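Local coordinates for oligopeptide ABC transporter, periplasmic oligopeptide-binding protein, putative (Thermotoga maritima MSB8, PDB 5IPW) that probably binds oligopeptides in the periplasm and hands them to an ABC transporter for uptake, at residues 349-354 / 432-437; 360-365 / 585-590. All coordinates share one frame; numbering follows the deposited sequence.

Contact 1. Residues 349-354 / 432-437; sequences DEVLRK and LLPDGR
The guanidinium of Arg437 has Leu433 CD1 over one face, offset toward the rim, while the carboxylates of Asp349 and Asp435 and the methyl CG2 of Val351 lie at its edge, in plane. The arrangement joins a helix N-cap to a type I beta turn, Leu433 to Gly436, through a three-residue salt-bridge network. Asp349 and Arg437 meet tip to tip with their planes only 12° apart, and NH2 and NH1 both grip the one atom, OD2, at 2.6 and 2.9 Å. Asp349, its CG anti to the backbone N (chi1 -177°), is also the N-cap of helix 350-357; OD1 accepts from Val351 N at 2.9 Å. Asp435 takes Arg437 side-on through NE and NH1, and its OD1 accepts from Arg437 N in an Asx turn. The arginine thus lies between two acids, which would probably ease the repulsion between them. An alanine in place of Arg437 would probably leave both carboxylates without their shared counter-charge, and Asp349 held by its capping bonds alone among the contacts described here. Beside the guanidinium, Val351 packs against the turn, its CG1 lying 3.9 Å from Leu433 CB and 4.0 Å from Pro434 CD.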
loop_
_atom_site.group_PDB
_atom_site.type_symbol
_atom_site.label_atom_id
_atom_site.label_comp_id
_atom_site.label_asym_id
_atom_site.label_seq_id
_atom_site.Cartn_x
_atom_site.Cartn_y
_atom_site.Cartn_z
ATOM N N ASP A 349 32.785 14.594 -11.334
ATOM C CA ASP A 349 33.489 15.772 -10.830
ATOM C C ASP A 349 33.823 15.676 -9.328
ATOM O O ASP A 349 32.966 15.853 -8.472
ATOM C CB ASP A 349 32.649 17.023 -11.119
ATOM C CG ASP A 349 33.334 18.308 -10.696
ATOM O OD1 ASP A 349 34.276 18.257 -9.874
ATOM O OD2 ASP A 349 32.918 19.381 -11.184
ATOM N N GLU A 350 35.096 15.440 -9.036
ATOM C CA GLU A 350 35.578 15.216 -7.674
ATOM C C GLU A 350 35.343 16.401 -6.726
ATOM O O GLU A 350 35.213 16.221 -5.514
ATOM C CB GLU A 350 37.073 14.897 -7.731
ATOM C CG GLU A 350 37.583 14.031 -6.591
ATOM C CD GLU A 350 38.687 13.087 -7.038
ATOM O OE1 GLU A 350 39.574 13.520 -7.810
ATOM O OE2 GLU A 350 38.663 11.906 -6.625
ATOM N N VAL A 351 35.295 17.607 -7.279
ATOM C CA VAL A 351 35.119 18.817 -6.483
ATOM C C VAL A 351 33.681 18.905 -5.983
ATOM O O VAL A 351 33.449 19.070 -4.785
ATOM C CB VAL A 351 35.488 20.088 -7.287
ATOM C CG1 VAL A 351 35.271 21.349 -6.462
ATOM C CG2 VAL A 351 36.932 20.022 -7.757
ATOM N N LEU A 352 32.726 18.806 -6.905
ATOM C CA LEU A 352 31.301 18.746 -6.551
ATOM C C LEU A 352 30.973 17.550 -5.652
ATOM O O LEU A 352 30.223 17.680 -4.689
ATOM C CB LEU A 352 30.423 18.694 -7.805
ATOM C CG LEU A 352 30.083 20.020 -8.486
ATOM C CD1 LEU A 352 29.417 19.757 -9.830
ATOM C CD2 LEU A 352 29.175 20.861 -7.611
ATOM N N ARG A 353 31.530 16.386 -5.957
ATOM C CA ARG A 353 31.304 15.224 -5.107
ATOM C C ARG A 353 31.566 15.580 -3.648
ATOM O O ARG A 353 30.738 15.296 -2.791
ATOM C CB ARG A 353 32.185 14.043 -5.516
ATOM C CG ARG A 353 31.827 12.754 -4.790
ATOM C CD ARG A 353 32.903 11.704 -4.949
ATOM N NE ARG A 353 33.125 11.408 -6.358
ATOM C CZ ARG A 353 34.297 11.092 -6.907
ATOM N NH1 ARG A 353 35.409 11.022 -6.177
ATOM N NH2 ARG A 353 34.357 10.843 -8.210
ATOM N N LYS A 354 32.720 16.199 -3.385
ATOM C CA LYS A 354 33.130 16.595 -2.028
ATOM C C LYS A 354 32.112 17.509 -1.351
ATOM O O LYS A 354 31.679 17.239 -0.230
ATOM C CB LYS A 354 34.498 17.289 -2.056
ATOM C CG LYS A 354 35.687 16.337 -2.009
ATOM C CD LYS A 354 36.122 16.010 -0.580
ATOM C CE LYS A 354 37.187 16.968 -0.057
ATOM N NZ LYS A 354 36.694 18.366 0.097
ATOM N N LEU A 432 31.475 30.186 -4.420
ATOM C CA LEU A 432 32.455 29.541 -5.290
ATOM C C LEU A 432 32.996 28.242 -4.705
ATOM O O LEU A 432 33.090 28.086 -3.485
ATOM C CB LEU A 432 33.636 30.488 -5.541
ATOM C CG LEU A 432 33.359 31.897 -6.076
ATOM C CD1 LEU A 432 34.628 32.728 -5.994
ATOM C CD2 LEU A 432 32.820 31.887 -7.502
ATOM N N LEU A 433 33.377 27.326 -5.593
ATOM C CA LEU A 433 33.974 26.055 -5.194
ATOM C C LEU A 433 35.450 26.283 -4.849
ATOM O O LEU A 433 36.007 27.319 -5.211
ATOM C CB LEU A 433 33.847 25.029 -6.330
ATOM C CG LEU A 433 32.456 24.761 -6.911
ATOM C CD1 LEU A 433 32.556 23.854 -8.126
ATOM C CD2 LEU A 433 31.534 24.147 -5.870
ATOM N N PRO A 434 36.098 25.310 -4.175
ATOM C CA PRO A 434 37.534 25.408 -3.871
ATOM C C PRO A 434 38.460 25.687 -5.060
ATOM O O PRO A 434 39.600 26.096 -4.845
ATOM C CB PRO A 434 37.865 24.034 -3.285
ATOM C CG PRO A 434 36.593 23.582 -2.667
ATOM C CD PRO A 434 35.493 24.122 -3.545
ATOM N N ASP A 435 38.000 25.456 -6.291
ATOM C CA ASP A 435 38.809 25.762 -7.474
ATOM C C ASP A 435 38.403 27.082 -8.150
ATOM O O ASP A 435 38.813 27.363 -9.281
ATOM C CB ASP A 435 38.796 24.589 -8.476
ATOM C CG ASP A 435 37.411 24.300 -9.062
ATOM O OD1 ASP A 435 36.484 25.134 -8.936
ATOM O OD2 ASP A 435 37.260 23.217 -9.666
ATOM N N GLY A 436 37.604 27.892 -7.467
ATOM C CA GLY A 436 37.198 29.177 -8.014
ATOM C C GLY A 436 36.052 29.123 -9.004
ATOM O O GLY A 436 35.627 30.166 -9.515
ATOM N N ARG A 437 35.529 27.927 -9.282
ATOM C CA ARG A 437 34.360 27.812 -10.157
ATOM C C ARG A 437 33.141 28.360 -9.444
ATOM O O ARG A 437 33.018 28.192 -8.223
ATOM C CB ARG A 437 34.068 26.364 -10.553
ATOM C CG ARG A 437 34.542 25.969 -11.944
ATOM C CD ARG A 437 34.050 24.570 -12.284
ATOM N NE ARG A 437 34.591 23.564 -11.368
ATOM C CZ ARG A 437 34.142 22.314 -11.241
ATOM N NH1 ARG A 437 34.727 21.488 -10.369
ATOM N NH2 ARG A 437 33.116 21.878 -11.972
#

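Contact 2. Residues 360-365 / 585-590; sequences RFRQAL and NLWMIG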
loop_
_atom_site.group_PDB
_atom_site.type_symbol
_atom_site.label_atom_id
_atom_site.label_comp_id
_atom_site.label_asym_id
_atom_site.label_seq_id
_atom_site.Cartn_x
_atom_site.Cartn_y
_atom_site.Cartn_z
ATOM N N ARG A 360 26.589 19.052 5.903
ATOM C CA ARG A 360 26.289 20.459 6.129
ATOM C C ARG A 360 25.767 21.162 4.883
ATOM O O ARG A 360 24.939 22.065 4.984
ATOM C CB ARG A 360 27.536 21.166 6.662
ATOM C CG ARG A 360 27.886 20.757 8.092
ATOM C CD ARG A 360 29.368 20.472 8.271
ATOM N NE ARG A 360 30.195 21.587 7.816
ATOM C CZ ARG A 360 31.522 21.561 7.732
ATOM N NH1 ARG A 360 32.209 20.472 8.071
ATOM N NH2 ARG A 360 32.165 22.637 7.303
ATOM N N PHE A 361 26.253 20.749 3.713
ATOM C CA PHE A 361 25.762 21.300 2.455
ATOM C C PHE A 361 24.287 20.950 2.270
ATOM O O PHE A 361 23.491 21.789 1.830
ATOM C CB PHE A 361 26.587 20.812 1.250
ATOM C CG PHE A 361 26.163 21.442 -0.057
ATOM C CD1 PHE A 361 26.321 22.810 -0.269
ATOM C CD2 PHE A 361 25.569 20.684 -1.059
ATOM C CE1 PHE A 361 25.909 23.406 -1.456
ATOM C CE2 PHE A 361 25.159 21.277 -2.249
ATOM C CZ PHE A 361 25.326 22.641 -2.447
ATOM N N ARG A 362 23.927 19.717 2.617
ATOM C CA ARG A 362 22.541 19.254 2.477
ATOM C C ARG A 362 21.647 19.928 3.521
ATOM O O ARG A 362 20.613 20.510 3.172
ATOM C CB ARG A 362 22.469 17.727 2.566
ATOM C CG ARG A 362 23.371 17.037 1.547
ATOM C CD ARG A 362 23.093 15.555 1.418
ATOM N NE ARG A 362 23.454 14.788 2.613
ATOM C CZ ARG A 362 24.565 14.064 2.763
ATOM N NH1 ARG A 362 25.498 13.996 1.812
ATOM N NH2 ARG A 362 24.755 13.398 3.897
ATOM N N GLN A 363 22.072 19.883 4.787
ATOM C CA GLN A 363 21.399 20.624 5.867
ATOM C C GLN A 363 21.095 22.052 5.411
ATOM O O GLN A 363 19.953 22.530 5.515
ATOM C CB GLN A 363 22.266 20.650 7.130
ATOM C CG GLN A 363 22.380 19.299 7.825
ATOM C CD GLN A 363 23.425 19.261 8.934
ATOM O OE1 GLN A 363 24.168 20.221 9.145
ATOM N NE2 GLN A 363 23.488 18.141 9.648
ATOM N N ALA A 364 22.123 22.711 4.876
ATOM C CA ALA A 364 21.993 24.066 4.346
ATOM C C ALA A 364 20.960 24.150 3.225
ATOM O O ALA A 364 20.124 25.058 3.209
ATOM C CB ALA A 364 23.345 24.568 3.853
ATOM N N LEU A 365 21.024 23.200 2.292
ATOM C CA LEU A 365 20.134 23.211 1.128
ATOM C C LEU A 365 18.661 23.105 1.518
ATOM O O LEU A 365 17.822 23.757 0.892
ATOM C CB LEU A 365 20.493 22.100 0.126
ATOM C CG LEU A 365 21.614 22.318 -0.899
ATOM C CD1 LEU A 365 21.655 21.138 -1.858
ATOM C CD2 LEU A 365 21.461 23.607 -1.690
ATOM N N ASN A 585 21.965 11.936 8.222
ATOM C CA ASN A 585 22.347 12.240 6.841
ATOM C C ASN A 585 21.086 12.596 6.078
ATOM O O ASN A 585 20.073 11.940 6.239
ATOM C CB ASN A 585 22.990 11.030 6.183
ATOM C CG ASN A 585 24.101 10.424 7.022
ATOM O OD1 ASN A 585 25.277 10.656 6.762
ATOM N ND2 ASN A 585 23.735 9.635 8.029
ATOM N N LEU A 586 21.128 13.625 5.249
ATOM C CA LEU A 586 19.916 14.049 4.543
ATOM C C LEU A 586 20.023 13.823 3.040
ATOM O O LEU A 586 19.908 14.762 2.246
ATOM C CB LEU A 586 19.591 15.510 4.874
ATOM C CG LEU A 586 18.388 15.747 5.790
ATOM C CD1 LEU A 586 18.408 14.858 7.019
ATOM C CD2 LEU A 586 18.346 17.209 6.200
ATOM N N TRP A 587 20.212 12.560 2.660
ATOM C CA TRP A 587 20.403 12.190 1.256
ATOM C C TRP A 587 19.223 12.551 0.371
ATOM O O TRP A 587 19.401 12.850 -0.804
ATOM C CB TRP A 587 20.655 10.707 1.136
ATOM C CG TRP A 587 21.905 10.275 1.774
ATOM C CD1 TRP A 587 23.173 10.650 1.441
ATOM C CD2 TRP A 587 22.023 9.356 2.854
ATOM N NE1 TRP A 587 24.077 10.017 2.255
ATOM C CE2 TRP A 587 23.397 9.213 3.131
ATOM C CE3 TRP A 587 21.098 8.634 3.616
ATOM C CZ2 TRP A 587 23.870 8.379 4.141
ATOM C CZ3 TRP A 587 21.565 7.805 4.615
ATOM C CH2 TRP A 587 22.941 7.684 4.873
ATOM N N MET A 588 18.017 12.503 0.929
ATOM C CA MET A 588 16.836 13.003 0.227
ATOM C C MET A 588 16.371 14.287 0.882
ATOM O O MET A 588 16.188 14.343 2.095
ATOM C CB MET A 588 15.708 11.970 0.244
ATOM C CG MET A 588 15.861 10.868 -0.794
ATOM S SD MET A 588 14.617 9.568 -0.657
ATOM C CE MET A 588 15.203 8.731 0.813
ATOM N N ILE A 589 16.191 15.322 0.073
ATOM C CA ILE A 589 15.690 16.600 0.554
ATOM C C ILE A 589 14.363 16.857 -0.135
ATOM O O ILE A 589 14.318 17.234 -1.305
ATOM C CB ILE A 589 16.678 17.757 0.275
ATOM C CG1 ILE A 589 17.995 17.526 1.030
ATOM C CG2 ILE A 589 16.067 19.087 0.685
ATOM C CD1 ILE A 589 19.111 18.466 0.626
ATOM N N GLY A 590 13.283 16.628 0.598
ATOM C CA GLY A 590 11.934 16.844 0.081
ATOM C C GLY A 590 11.301 18.144 0.506
ATOM O O GLY A 590 11.803 18.841 1.383
HETATM O O HOH W 1 27.051 11.222 1.632
#
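Arg362 reaches from helix 359-367 to the chain that leaves helix 568-584, and carries most of this buried contact. Its side chain starts with CG anti to the carbonyl carbon (chi1 -56°) and runs past the backbone of Leu586, where CD comes within 3.4 Å of Leu586 O. A bend at chi3 (-68°) brings NE past this carbonyl, and the guanidinium beyond it lies against Trp587. CD1 of the indole sits over the centre of one guanidinium face, 3.9 Å from CZ, but the two planes are inclined by 34°, so the groups cross obliquely instead of stacking flat. NH2 also lies 3.7 Å from Asn585 CB. The polar end is held by other means: NH1 donates to the carbonyl of Phe356, and a water accepts from both Arg362 NH1 (3.2 Å) and Trp587 NE1 (3.3 Å), lying at the edge of the indole in its plane. One turn on, Leu365 shares an apolar patch with Ile589, whose CD1 rests 3.9 Å from Leu365 CB and 3.6 Å from Arg362 O; Leu365 also touches Leu343 of strand 340-343. Trp587 is itself stacked on Trp518, and Ile589 pairs through its backbone with Ile341. The whole is a helix packed over two neighbouring strands, 340-343 and the outermost 589-591, of a mixed beta sheet, where strand 589-591 follows helix 568-584, within an alpha/beta lobe of a periplasmic solute-binding protein fold.

Contacts 1 and 2 hold consecutive helices, 350-357 and 359-367, to parts of the chain far away in sequence, and their segments alternate along it. Their centres are 18 Å apart and their nearest atoms about 6 Å, without touching. Contact 1 is the more peripheral, its centre about 41 Å from the chain's centre against about 27 Å for contact 2, and only partly buried. Its chemistry suits that place: direct ionic bonds between acids and an arginine, beside a small apolar patch. Contact 2 is buried, and its arginine meets a carbonyl, an aromatic ring and a water-mediated link across the interface in place of a carboxylate, alongside aliphatic packing.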